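Glycoside Hydrolase Family 43_12 (Metagenome, PDB 7JVH) probably hydrolyses glycosidic bonds in arabinose- or xylose-containing plant polysaccharides. Local coordinates at residues W262-I267 and T287-L292; K327-T332 and V547-F552; V151-D156 and D163-H168; V86-S91 and G101-R106. All coordinates share one frame; numbering follows the deposited sequence.

Contact 1. Residues W262-I267 and T287-L292; sequences WHSEVI and TQRHFL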
loop_
_atom_site.group_PDB
_atom_site.type_symbol
_atom_site.label_atom_id
_atom_site.label_comp_id
_atom_site.label_asym_id
_atom_site.label_seq_id
_atom_site.Cartn_x
_atom_site.Cartn_y
_atom_site.Cartn_z
ATOM N N TRP A 262 16.038 -10.311 2.798
ATOM C CA TRP A 262 16.683 -10.410 4.106
ATOM C C TRP A 262 15.921 -9.638 5.192
ATOM O O TRP A 262 16.465 -9.383 6.269
ATOM C CB TRP A 262 18.153 -9.971 4.010
ATOM C CG TRP A 262 19.042 -10.777 4.871
ATOM C CD1 TRP A 262 19.773 -10.342 5.940
ATOM C CD2 TRP A 262 19.269 -12.186 4.775
ATOM N NE1 TRP A 262 20.450 -11.391 6.514
ATOM C CE2 TRP A 262 20.162 -12.537 5.825
ATOM C CE3 TRP A 262 18.812 -13.189 3.905
ATOM C CZ2 TRP A 262 20.607 -13.848 6.026
ATOM C CZ3 TRP A 262 19.256 -14.495 4.101
ATOM C CH2 TRP A 262 20.136 -14.817 5.167
ATOM N N HIS A 263 14.641 -9.332 4.925
ATOM C CA HIS A 263 13.820 -8.546 5.844
ATOM C C HIS A 263 13.687 -9.283 7.181
ATOM O O HIS A 263 13.715 -10.522 7.242
ATOM C CB HIS A 263 12.435 -8.265 5.239
ATOM C CG HIS A 263 11.834 -6.945 5.635
ATOM N ND1 HIS A 263 10.493 -6.654 5.458
ATOM C CD2 HIS A 263 12.383 -5.835 6.185
ATOM C CE1 HIS A 263 10.240 -5.428 5.878
ATOM N NE2 HIS A 263 11.373 -4.907 6.320
ATOM N N SER A 264 13.576 -8.503 8.258
ATOM C CA SER A 264 13.432 -9.033 9.613
ATOM C C SER A 264 13.070 -7.893 10.531
ATOM O O SER A 264 13.064 -6.747 10.120
ATOM C CB SER A 264 14.738 -9.652 10.097
ATOM O OG SER A 264 15.597 -8.617 10.465
ATOM N N GLU A 265 12.770 -8.214 11.787
ATOM C CA GLU A 265 12.557 -7.223 12.825
ATOM C C GLU A 265 13.401 -7.614 14.021
ATOM O O GLU A 265 13.470 -8.786 14.378
ATOM C CB GLU A 265 11.096 -7.137 13.223
ATOM C CG GLU A 265 10.767 -5.865 13.987
ATOM C CD GLU A 265 10.522 -4.667 13.099
ATOM O OE1 GLU A 265 10.556 -4.800 11.842
ATOM O OE2 GLU A 265 10.269 -3.591 13.663
ATOM N N VAL A 266 14.041 -6.605 14.624
ATOM C CA VAL A 266 14.965 -6.768 15.717
ATOM C C VAL A 266 14.504 -5.861 16.852
ATOM O O VAL A 266 13.675 -4.977 16.634
ATOM C CB VAL A 266 16.405 -6.459 15.287
ATOM C CG1 VAL A 266 16.814 -7.355 14.139
ATOM C CG2 VAL A 266 16.567 -4.997 14.895
ATOM N N ILE A 267 15.039 -6.093 18.058
ATOM C CA ILE A 267 14.569 -5.417 19.261
ATOM C C ILE A 267 15.741 -5.079 20.197
ATOM O O ILE A 267 16.624 -5.920 20.435
ATOM C CB ILE A 267 13.530 -6.273 20.024
ATOM C CG1 ILE A 267 12.877 -5.472 21.160
ATOM C CG2 ILE A 267 14.166 -7.547 20.578
ATOM C CD1 ILE A 267 11.856 -4.452 20.702
ATOM N N THR A 287 11.128 -13.051 11.121
ATOM C CA THR A 287 11.673 -13.151 9.765
ATOM C C THR A 287 11.203 -14.428 9.074
ATOM O O THR A 287 10.788 -15.364 9.726
ATOM C CB THR A 287 13.216 -13.146 9.758
ATOM O OG1 THR A 287 13.690 -13.095 8.409
ATOM C CG2 THR A 287 13.787 -14.386 10.451
ATOM N N GLN A 288 11.285 -14.428 7.744
ATOM C CA GLN A 288 11.113 -15.616 6.922
ATOM C C GLN A 288 12.337 -15.912 6.060
ATOM O O GLN A 288 12.305 -16.841 5.253
ATOM C CB GLN A 288 9.902 -15.437 6.018
ATOM C CG GLN A 288 8.570 -15.342 6.748
ATOM C CD GLN A 288 8.192 -16.634 7.456
ATOM O OE1 GLN A 288 7.661 -17.583 6.850
ATOM N NE2 GLN A 288 8.500 -16.690 8.743
ATOM N N ARG A 289 13.425 -15.148 6.265
ATOM C CA ARG A 289 14.528 -15.088 5.312
ATOM C C ARG A 289 15.332 -16.371 5.135
ATOM O O ARG A 289 15.908 -16.602 4.073
ATOM C CB ARG A 289 15.448 -13.915 5.649
ATOM C CG ARG A 289 16.303 -14.088 6.899
ATOM C CD ARG A 289 16.833 -12.702 7.246
ATOM N NE ARG A 289 17.587 -12.706 8.477
ATOM C CZ ARG A 289 17.998 -11.617 9.123
ATOM N NH1 ARG A 289 17.747 -10.407 8.626
ATOM N NH2 ARG A 289 18.679 -11.743 10.274
ATOM N N HIS A 290 15.334 -17.228 6.159
ATOM C CA HIS A 290 16.038 -18.510 6.114
ATOM C C HIS A 290 15.275 -19.677 5.454
ATOM O O HIS A 290 15.665 -20.822 5.605
ATOM C CB HIS A 290 16.470 -18.885 7.534
ATOM C CG HIS A 290 17.291 -17.828 8.208
ATOM N ND1 HIS A 290 18.571 -17.519 7.804
ATOM C CD2 HIS A 290 17.018 -17.014 9.253
ATOM C CE1 HIS A 290 19.047 -16.547 8.561
ATOM N NE2 HIS A 290 18.128 -16.223 9.451
ATOM N N PHE A 291 14.207 -19.367 4.707
ATOM C CA PHE A 291 13.407 -20.354 3.960
ATOM C C PHE A 291 13.507 -20.093 2.446
ATOM O O PHE A 291 13.424 -18.961 2.009
ATOM C CB PHE A 291 11.926 -20.285 4.398
ATOM C CG PHE A 291 11.720 -20.269 5.895
ATOM C CD1 PHE A 291 12.481 -21.082 6.725
ATOM C CD2 PHE A 291 10.764 -19.458 6.467
ATOM C CE1 PHE A 291 12.325 -21.043 8.107
ATOM C CE2 PHE A 291 10.581 -19.430 7.845
ATOM C CZ PHE A 291 11.358 -20.219 8.677
ATOM N N LEU A 292 13.746 -21.151 1.671
ATOM C CA LEU A 292 13.691 -21.141 0.182
ATOM C C LEU A 292 13.078 -22.483 -0.229
ATOM O O LEU A 292 13.789 -23.471 -0.443
ATOM C CB LEU A 292 15.094 -21.014 -0.403
ATOM C CG LEU A 292 15.351 -21.221 -1.899
ATOM C CD1 LEU A 292 14.226 -20.625 -2.746
ATOM C CD2 LEU A 292 16.711 -20.612 -2.281
#
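Ser264 and Thr287 bring the two backbones together with their CA atoms 4.5 Å apart, and at Trp262 and Arg289 the CA atoms are 5.3 Å apart, just where a type I turn from Gln288 to Phe291 begins. The arginine illustrates how one extended side chain can serve several partners. Its guanidinium lies flat on the indole of Trp262, the planes only 13° apart, and Arg289 CZ sits 4.0 Å from the centroid of the five-membered ring of Trp262, a cation-pi contact. Nearer the backbone, Arg289 CD comes over the face of that ring as a CH-pi donor, while CB of Ser264 faces the other side of the guanidinium. Arg289 NH1 also donates to Trp262 O at 2.9 Å, the acceptor in the guanidinium plane, which helps fix the group's rotation. Thr287 OG1 donates to His263 O at 2.8 Å, in the carbonyl plane; with OG1 anti to its own N (chi1 -174°), the same oxygen accepts from Arg289 N, which makes an ST turn. Ser264 OG is bonded to Glu256 O. The loop of Thr287 packs against the residues leading into strand 265-270, in one four-stranded blade of the family 43 beta-propeller.

Contact 2. Residues K327-T332 and V547-F552; sequences KGNVNT and VLSTNF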
loop_
_atom_site.group_PDB
_atom_site.type_symbol
_atom_site.label_atom_id
_atom_site.label_comp_id
_atom_site.label_asym_id
_atom_site.label_seq_id
_atom_site.Cartn_x
_atom_site.Cartn_y
_atom_site.Cartn_z
ATOM N N LYS A 327 6.920 -18.593 -9.618
ATOM C CA LYS A 327 8.200 -18.137 -10.165
ATOM C C LYS A 327 8.926 -17.109 -9.272
ATOM O O LYS A 327 9.949 -16.559 -9.667
ATOM C CB LYS A 327 8.000 -17.562 -11.565
ATOM C CG LYS A 327 7.624 -18.615 -12.607
ATOM C CD LYS A 327 7.171 -17.998 -13.904
ATOM C CE LYS A 327 8.331 -17.314 -14.651
ATOM N NZ LYS A 327 9.431 -18.272 -15.002
ATOM N N GLY A 328 8.378 -16.857 -8.080
ATOM C CA GLY A 328 8.925 -15.914 -7.124
ATOM C C GLY A 328 8.551 -14.455 -7.317
ATOM O O GLY A 328 8.988 -13.586 -6.545
ATOM N N ASN A 329 7.737 -14.166 -8.335
ATOM C CA ASN A 329 7.306 -12.799 -8.625
ATOM C C ASN A 329 6.158 -12.358 -7.740
ATOM O O ASN A 329 5.399 -13.192 -7.268
ATOM C CB ASN A 329 6.926 -12.664 -10.102
ATOM C CG ASN A 329 8.096 -12.910 -11.005
ATOM O OD1 ASN A 329 9.228 -12.711 -10.597
ATOM N ND2 ASN A 329 7.838 -13.345 -12.228
ATOM N N VAL A 330 6.048 -11.034 -7.546
ATOM C CA VAL A 330 5.024 -10.407 -6.721
ATOM C C VAL A 330 4.343 -9.281 -7.493
ATOM O O VAL A 330 4.959 -8.228 -7.743
ATOM C CB VAL A 330 5.632 -9.777 -5.453
ATOM C CG1 VAL A 330 4.566 -9.503 -4.407
ATOM C CG2 VAL A 330 6.726 -10.647 -4.896
ATOM N N ASN A 331 3.065 -9.515 -7.847
ATOM C CA ASN A 331 2.205 -8.516 -8.456
ATOM C C ASN A 331 1.251 -7.915 -7.429
ATOM O O ASN A 331 0.505 -6.982 -7.726
ATOM C CB ASN A 331 1.432 -9.102 -9.624
ATOM C CG ASN A 331 2.345 -9.548 -10.756
ATOM O OD1 ASN A 331 3.509 -9.917 -10.526
ATOM N ND2 ASN A 331 1.822 -9.528 -11.992
ATOM N N THR A 332 1.290 -8.441 -6.208
ATOM C CA THR A 332 0.365 -8.064 -5.148
ATOM C C THR A 332 0.937 -7.063 -4.152
ATOM O O THR A 332 0.245 -6.637 -3.211
ATOM C CB THR A 332 -0.168 -9.325 -4.411
ATOM O OG1 THR A 332 0.867 -10.322 -4.335
ATOM C CG2 THR A 332 -1.335 -9.911 -5.195
ATOM N N VAL A 547 5.820 -8.927 -16.042
ATOM C CA VAL A 547 5.895 -7.521 -16.446
ATOM C C VAL A 547 5.334 -6.533 -15.397
ATOM O O VAL A 547 5.825 -5.395 -15.292
ATOM C CB VAL A 547 5.183 -7.290 -17.815
ATOM C CG1 VAL A 547 4.988 -5.809 -18.108
ATOM C CG2 VAL A 547 5.971 -7.921 -18.964
ATOM N N LEU A 548 4.320 -6.959 -14.636
ATOM C CA LEU A 548 3.672 -6.117 -13.620
ATOM C C LEU A 548 4.159 -6.401 -12.189
ATOM O O LEU A 548 3.586 -5.906 -11.208
ATOM C CB LEU A 548 2.146 -6.253 -13.697
ATOM C CG LEU A 548 1.550 -6.008 -15.088
ATOM C CD1 LEU A 548 0.028 -6.106 -15.072
ATOM C CD2 LEU A 548 1.994 -4.643 -15.612
ATOM N N SER A 549 5.234 -7.184 -12.077
ATOM C CA SER A 549 5.856 -7.469 -10.803
ATOM C C SER A 549 6.860 -6.387 -10.390
ATOM O O SER A 549 7.550 -5.767 -11.230
ATOM C CB SER A 549 6.575 -8.815 -10.854
ATOM O OG SER A 549 7.731 -8.761 -11.685
ATOM N N THR A 550 6.933 -6.173 -9.073
ATOM C CA THR A 550 8.025 -5.487 -8.420
ATOM C C THR A 550 9.376 -6.032 -8.879
ATOM O O THR A 550 10.297 -5.269 -9.139
ATOM C CB THR A 550 7.864 -5.599 -6.906
ATOM O OG1 THR A 550 6.795 -4.717 -6.507
ATOM C CG2 THR A 550 9.150 -5.247 -6.175
ATOM N N ASN A 551 9.471 -7.360 -8.981
ATOM C CA ASN A 551 10.707 -8.048 -9.372
ATOM C C ASN A 551 11.246 -7.559 -10.696
ATOM O O ASN A 551 12.448 -7.418 -10.840
ATOM C CB ASN A 551 10.492 -9.561 -9.454
ATOM C CG ASN A 551 9.911 -10.142 -8.166
ATOM O OD1 ASN A 551 8.731 -9.939 -7.851
ATOM N ND2 ASN A 551 10.742 -10.845 -7.412
ATOM N N PHE A 552 10.341 -7.309 -11.657
ATOM C CA PHE A 552 10.706 -6.944 -13.016
ATOM C C PHE A 552 10.900 -5.423 -13.202
ATOM O O PHE A 552 11.869 -5.000 -13.814
ATOM C CB PHE A 552 9.672 -7.502 -13.994
ATOM C CG PHE A 552 9.944 -7.172 -15.433
ATOM C CD1 PHE A 552 10.782 -7.969 -16.205
ATOM C CD2 PHE A 552 9.354 -6.076 -16.020
ATOM C CE1 PHE A 552 11.036 -7.653 -17.524
ATOM C CE2 PHE A 552 9.588 -5.769 -17.360
ATOM C CZ PHE A 552 10.427 -6.560 -18.108
HETATM O O HOH W 1 3.916 -6.377 -6.564
#
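Asn551 lays its carboxamide against the backbone of Asn329 and Val330, and its OD1 accepts from Val330 N at 2.9 Å, with the N-H...O angle at 139° and the donor tilted from the carbonyl plane. With CG beside the backbone N (chi1 -54°), the amide leans from the first turn of helix 550-553 toward the loop, and Asn551 OD1 is also 3.6 Å from CG2 of Val330. The side chain of Asn329 crosses this amide with the planes 52° apart, Asn329 OD1 lying 3.6 Å from CB of Asn551. Val330 is held through both its backbone N and its carbonyl O: the O accepts from Thr550 N at 3.1 Å and receives a CA-H...O contact from Ser549. With Asn551 replaced by an alanine, Val330 N would probably lose its mate and a gap would open against Asn329. Alongside, Asn331 OD1 rests 3.3 Å from CB of Ser549, and its ND2 lies near CB of Leu548 and bonds Ala545 O and Tyr526 OH. Ser549 is the N-cap: its OG accepts from Phe552 N and is further tied to Ala546 O. Thr550 N, in the first turn, has no carbonyl of a preceding helical turn to bond, and a propeller loop supplies the acceptor. The result is a capped helix start at the interface of the family 43 propeller and the C-terminal concanavalin A-like domain.

Contact 3. Residues V151-D156 and D163-H168; sequences VVKTKD and DPFNLH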
loop_
_atom_site.group_PDB
_atom_site.type_symbol
_atom_site.label_atom_id
_atom_site.label_comp_id
_atom_site.label_asym_id
_atom_site.label_seq_id
_atom_site.Cartn_x
_atom_site.Cartn_y
_atom_site.Cartn_z
ATOM N N VAL A 151 4.651 15.784 9.410
ATOM C CA VAL A 151 3.634 15.233 10.287
ATOM C C VAL A 151 2.306 15.981 10.114
ATOM O O VAL A 151 2.295 17.189 9.882
ATOM C CB VAL A 151 4.101 15.244 11.771
ATOM C CG1 VAL A 151 4.319 16.649 12.285
ATOM C CG2 VAL A 151 3.108 14.506 12.663
ATOM N N VAL A 152 1.196 15.239 10.202
ATOM C CA VAL A 152 -0.156 15.803 10.234
ATOM C C VAL A 152 -0.879 15.347 11.510
ATOM O O VAL A 152 -0.566 14.295 12.070
ATOM C CB VAL A 152 -0.981 15.421 8.986
ATOM C CG1 VAL A 152 -0.299 15.885 7.706
ATOM C CG2 VAL A 152 -1.210 13.934 8.919
ATOM N N LYS A 153 -1.844 16.157 11.955
ATOM C CA LYS A 153 -2.507 15.982 13.244
ATOM C C LYS A 153 -4.019 16.055 13.146
ATOM O O LYS A 153 -4.557 16.633 12.217
ATOM C CB LYS A 153 -2.035 17.055 14.230
ATOM C CG LYS A 153 -0.540 17.062 14.452
ATOM C CD LYS A 153 -0.139 17.784 15.724
ATOM C CE LYS A 153 -0.468 19.247 15.736
ATOM N NZ LYS A 153 -0.068 19.814 17.045
ATOM N N THR A 154 -4.690 15.480 14.148
ATOM C CA THR A 154 -6.144 15.536 14.282
ATOM C C THR A 154 -6.591 15.152 15.686
ATOM O O THR A 154 -5.904 14.409 16.382
ATOM C CB THR A 154 -6.852 14.616 13.267
ATOM O OG1 THR A 154 -8.262 14.825 13.353
ATOM C CG2 THR A 154 -6.558 13.155 13.535
ATOM N N LYS A 155 -7.753 15.676 16.094
ATOM C CA LYS A 155 -8.440 15.236 17.306
ATOM C C LYS A 155 -9.347 14.009 17.094
ATOM O O LYS A 155 -9.708 13.344 18.062
ATOM C CB LYS A 155 -9.263 16.386 17.904
ATOM C CG LYS A 155 -8.440 17.579 18.373
ATOM C CD LYS A 155 -7.560 17.253 19.588
ATOM C CE LYS A 155 -8.061 17.875 20.885
ATOM N NZ LYS A 155 -6.939 18.053 21.851
ATOM N N ASP A 156 -9.679 13.722 15.828
ATOM C CA ASP A 156 -10.679 12.737 15.445
ATOM C C ASP A 156 -10.484 12.378 13.969
ATOM O O ASP A 156 -10.859 13.144 13.083
ATOM C CB ASP A 156 -12.078 13.301 15.711
ATOM C CG ASP A 156 -13.205 12.358 15.257
ATOM O OD1 ASP A 156 -12.941 11.171 14.939
ATOM O OD2 ASP A 156 -14.370 12.818 15.226
ATOM N N ASP A 163 -3.043 20.207 7.619
ATOM C CA ASP A 163 -2.008 20.335 6.603
ATOM C C ASP A 163 -0.666 19.961 7.231
ATOM O O ASP A 163 -0.533 19.944 8.455
ATOM C CB ASP A 163 -1.992 21.750 6.012
ATOM C CG ASP A 163 -3.059 21.950 4.941
ATOM O OD1 ASP A 163 -3.544 20.960 4.366
ATOM O OD2 ASP A 163 -3.431 23.101 4.665
ATOM N N PRO A 164 0.359 19.611 6.424
ATOM C CA PRO A 164 1.618 19.104 6.972
ATOM C C PRO A 164 2.408 20.130 7.791
ATOM O O PRO A 164 2.309 21.326 7.545
ATOM C CB PRO A 164 2.412 18.706 5.714
ATOM C CG PRO A 164 1.438 18.703 4.581
ATOM C CD PRO A 164 0.353 19.669 4.953
ATOM N N PHE A 165 3.164 19.641 8.777
ATOM C CA PHE A 165 4.191 20.399 9.467
ATOM C C PHE A 165 5.488 19.824 8.923
ATOM O O PHE A 165 5.752 18.633 9.080
ATOM C CB PHE A 165 4.122 20.176 10.988
ATOM C CG PHE A 165 2.947 20.833 11.645
ATOM C CD1 PHE A 165 1.727 20.169 11.743
ATOM C CD2 PHE A 165 3.050 22.115 12.161
ATOM C CE1 PHE A 165 0.638 20.782 12.359
ATOM C CE2 PHE A 165 1.963 22.729 12.763
ATOM C CZ PHE A 165 0.760 22.066 12.863
ATOM N N ASN A 166 6.294 20.654 8.261
ATOM C CA ASN A 166 7.577 20.213 7.687
ATOM C C ASN A 166 8.585 20.039 8.823
ATOM O O ASN A 166 8.770 20.954 9.630
ATOM C CB ASN A 166 8.093 21.218 6.646
ATOM C CG ASN A 166 7.486 21.018 5.253
ATOM O OD1 ASN A 166 7.353 19.884 4.806
ATOM N ND2 ASN A 166 7.083 22.105 4.580
ATOM N N LEU A 167 9.222 18.863 8.882
ATOM C CA LEU A 167 10.203 18.547 9.915
ATOM C C LEU A 167 11.626 18.565 9.352
ATOM O O LEU A 167 11.884 18.085 8.248
ATOM C CB LEU A 167 9.893 17.188 10.539
ATOM C CG LEU A 167 8.435 16.992 10.968
ATOM C CD1 LEU A 167 8.188 15.542 11.336
ATOM C CD2 LEU A 167 8.065 17.915 12.120
ATOM N N HIS A 168 12.557 19.097 10.152
ATOM C CA HIS A 168 13.900 19.465 9.699
ATOM C C HIS A 168 14.958 18.403 10.022
ATOM O O HIS A 168 15.916 18.667 10.757
ATOM C CB HIS A 168 14.300 20.816 10.301
ATOM C CG HIS A 168 13.391 21.943 9.917
ATOM N ND1 HIS A 168 13.281 23.101 10.658
ATOM C CD2 HIS A 168 12.552 22.092 8.864
ATOM C CE1 HIS A 168 12.420 23.915 10.079
ATOM N NE2 HIS A 168 11.962 23.327 8.987
#
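The last two strands of a four-stranded antiparallel sheet, 148-154 and 165-166, form a beta hairpin, and this contact is their pairing at the sheet's outer margin. Val151 and Phe165 make the hydrogen-bonded pair: Phe165 N donates to Val151 O at 2.8 Å, in the carbonyl plane, and Val151 N returns a bond to Phe165 O at 3.1 Å. Beside the first of these, Pro164 CA adds a CA-H...O contact to the same Val151 oxygen. Within the two segments this is the one bonded pair, and backbone bonds of Lys153 with Ser162 and of Leu167 with Asn149 carry the pairing on. Val151 and Phe165 project from the same face, where CG1 of Val151 meets CB of Phe165 at 3.8 Å. Placed between its own N and carbonyl carbon (chi1 64°), CG1 of Val151 also reaches CD2 of Leu167 at 4.0 Å, so one branch of the valine bridges two residues of the second strand and its continuation. The phenyl ring of Phe165 turns an edge to Val151 O, which lies close to the ring plane 3.6 Å from CD1. Lys153 crosses the ring roughly at a right angle, its CE 3.9 Å from CE1 of Phe165, and the bend in its chain (chi3 -64°) carries NZ on to a salt bridge with Asp214. CG1 of Val152 touches CA of Pro164. Asp163 turns away to Arg106 and Ser108, which tie the hairpin to the loop that follows strand 98-102. A short fourth strand with apolar flanks completes this blade of the five-bladed propeller.

Contact 4. Residues V86-S91 and G101-R106; sequences VPIFHS and GNVLDR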
loop_
_atom_site.group_PDB
_atom_site.type_symbol
_atom_site.label_atom_id
_atom_site.label_comp_id
_atom_site.label_asym_id
_atom_site.label_seq_id
_atom_site.Cartn_x
_atom_site.Cartn_y
_atom_site.Cartn_z
ATOM N N VAL A 86 -2.070 7.124 2.057
ATOM C CA VAL A 86 -2.141 6.617 3.433
ATOM C C VAL A 86 -3.569 6.238 3.814
ATOM O O VAL A 86 -4.269 7.013 4.467
ATOM C CB VAL A 86 -1.541 7.624 4.450
ATOM C CG1 VAL A 86 -1.474 7.023 5.859
ATOM C CG2 VAL A 86 -0.176 8.083 3.975
ATOM N N PRO A 87 -4.041 5.026 3.439
ATOM C CA PRO A 87 -5.390 4.599 3.810
ATOM C C PRO A 87 -5.399 4.324 5.300
ATOM O O PRO A 87 -4.373 3.880 5.825
ATOM C CB PRO A 87 -5.585 3.321 3.002
ATOM C CG PRO A 87 -4.203 2.808 2.767
ATOM C CD PRO A 87 -3.293 4.003 2.690
ATOM N N ILE A 88 -6.520 4.623 5.965
ATOM C CA ILE A 88 -6.637 4.442 7.405
ATOM C C ILE A 88 -7.843 3.555 7.753
ATOM O O ILE A 88 -8.979 3.819 7.331
ATOM C CB ILE A 88 -6.649 5.800 8.142
ATOM C CG1 ILE A 88 -6.830 5.596 9.653
ATOM C CG2 ILE A 88 -7.703 6.740 7.561
ATOM C CD1 ILE A 88 -6.407 6.791 10.481
ATOM N N PHE A 89 -7.569 2.478 8.502
ATOM C CA PHE A 89 -8.566 1.483 8.890
ATOM C C PHE A 89 -8.847 1.567 10.381
ATOM O O PHE A 89 -7.942 1.815 11.167
ATOM C CB PHE A 89 -8.081 0.086 8.509
ATOM C CG PHE A 89 -7.799 -0.079 7.038
ATOM C CD1 PHE A 89 -6.535 0.194 6.536
ATOM C CD2 PHE A 89 -8.795 -0.488 6.152
ATOM C CE1 PHE A 89 -6.254 0.045 5.179
ATOM C CE2 PHE A 89 -8.531 -0.622 4.797
ATOM C CZ PHE A 89 -7.256 -0.354 4.311
ATOM N N HIS A 90 -10.118 1.375 10.752
ATOM C CA HIS A 90 -10.570 1.361 12.153
ATOM C C HIS A 90 -11.152 -0.001 12.531
ATOM O O HIS A 90 -11.812 -0.629 11.729
ATOM C CB HIS A 90 -11.581 2.492 12.400
ATOM C CG HIS A 90 -12.397 2.330 13.647
ATOM N ND1 HIS A 90 -13.640 1.731 13.654
ATOM C CD2 HIS A 90 -12.156 2.708 14.926
ATOM C CE1 HIS A 90 -14.121 1.736 14.889
ATOM N NE2 HIS A 90 -13.244 2.330 15.677
ATOM N N SER A 91 -10.871 -0.441 13.761
ATOM C CA SER A 91 -11.339 -1.724 14.299
ATOM C C SER A 91 -11.365 -1.712 15.833
ATOM O O SER A 91 -10.505 -1.099 16.471
ATOM C CB SER A 91 -10.441 -2.857 13.800
ATOM O OG SER A 91 -10.767 -4.107 14.397
ATOM N N GLY A 101 -11.139 6.226 5.697
ATOM C CA GLY A 101 -10.714 7.173 4.690
ATOM C C GLY A 101 -9.253 6.998 4.327
ATOM O O GLY A 101 -8.699 5.895 4.402
ATOM N N ASN A 102 -8.635 8.105 3.908
ATOM C CA ASN A 102 -7.220 8.171 3.606
ATOM C C ASN A 102 -6.711 9.462 4.249
ATOM O O ASN A 102 -7.294 10.523 4.034
ATOM C CB ASN A 102 -6.996 8.171 2.088
ATOM C CG ASN A 102 -7.498 6.898 1.415
ATOM O OD1 ASN A 102 -6.720 5.980 1.158
ATOM N ND2 ASN A 102 -8.806 6.829 1.134
ATOM N N VAL A 103 -5.643 9.365 5.052
ATOM C CA VAL A 103 -5.196 10.478 5.897
ATOM C C VAL A 103 -4.779 11.693 5.073
ATOM O O VAL A 103 -5.128 12.828 5.418
ATOM C CB VAL A 103 -4.076 10.062 6.892
ATOM C CG1 VAL A 103 -3.543 11.262 7.660
ATOM C CG2 VAL A 103 -4.589 8.995 7.847
ATOM N N LEU A 104 -4.047 11.454 3.979
ATOM C CA LEU A 104 -3.627 12.514 3.065
ATOM C C LEU A 104 -4.554 12.514 1.854
ATOM O O LEU A 104 -4.278 11.852 0.848
ATOM C CB LEU A 104 -2.158 12.329 2.648
ATOM C CG LEU A 104 -1.138 12.146 3.786
ATOM C CD1 LEU A 104 0.271 12.038 3.244
ATOM C CD2 LEU A 104 -1.193 13.274 4.800
ATOM N N ASP A 105 -5.661 13.263 1.968
ATOM C CA ASP A 105 -6.701 13.318 0.943
ATOM C C ASP A 105 -6.964 14.699 0.324
ATOM O O ASP A 105 -7.853 14.846 -0.517
ATOM C CB ASP A 105 -8.009 12.723 1.492
ATOM C CG ASP A 105 -8.528 13.444 2.730
ATOM O OD1 ASP A 105 -7.861 14.371 3.227
ATOM O OD2 ASP A 105 -9.625 13.087 3.198
ATOM N N ARG A 106 -6.197 15.711 0.740
ATOM C CA ARG A 106 -6.229 17.026 0.112
ATOM C C ARG A 106 -4.915 17.252 -0.624
ATOM O O ARG A 106 -3.866 16.731 -0.226
ATOM C CB ARG A 106 -6.445 18.123 1.151
ATOM C CG ARG A 106 -7.781 18.050 1.864
ATOM C CD ARG A 106 -8.039 19.292 2.699
ATOM N NE ARG A 106 -6.986 19.516 3.695
ATOM C CZ ARG A 106 -6.867 18.857 4.848
ATOM N NH1 ARG A 106 -7.738 17.917 5.186
ATOM N NH2 ARG A 106 -5.869 19.144 5.671
#
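Val86 and Val103 meet where each strand turns a corner, and backbone hydrogen bonds set the register there: Val103 N donates to Val86 O at 2.8 Å, and Ile88 N to Gly101 O at 3.0 Å, nearly straight at 172° although the donor stands above the carbonyl plane. Pro87 and Asn102 form the non-hydrogen-bonded pair between them, supplemented by a CA-H...O contact from Asn102 to Val86 O. Gly101 has backbone angles that would jam a side chain against the preceding carbonyl, so a glycine suits the place. Apolar contacts follow. Val86 divides its methyls, CG1 meeting CB of Val103 at 4.1 Å and CG2 meeting CD1 of Leu104 at 4.0 Å; Ile88 brings CB to within 3.8 Å of CG2 of Val103, and its own CG2 lies against the Gly101 carbonyl. Polar against apolar, Asn102 OD1 rests 3.4 Å from CB of Pro87. Replacing Val86 with an alanine would probably open a gap where its two methyls meet Val103 and Leu104. The hairpin of strands 85-91 and 98-102 forms the outer half of its blade and packs against the next, with Val86 and Leu104 on Ile121 and Ile88 on Ile126 of strand 120-129, and Leu104 on Met150 of strand 148-154.

From the N terminus the chain first reaches contact 4, which closes a hairpin in the first of the five propeller blades. Contact 3 does the same in the second blade, and the two touch: the centres of the two contacts are 14 Å apart, Val152 packs on Val103 and Leu104, and Asp163 pairs with Arg106. Contact 1 follows in the fourth blade, closing a loop of 19 residues; its nearest atoms stay about 17 Å from contact 4. Contact 2 spans the longest interval, 214 residues from a fifth-blade loop to the C-terminal domain, and so joins the two domains. All four run in series, none nested or crossed, so three local closures within blades are followed by one long-range tie.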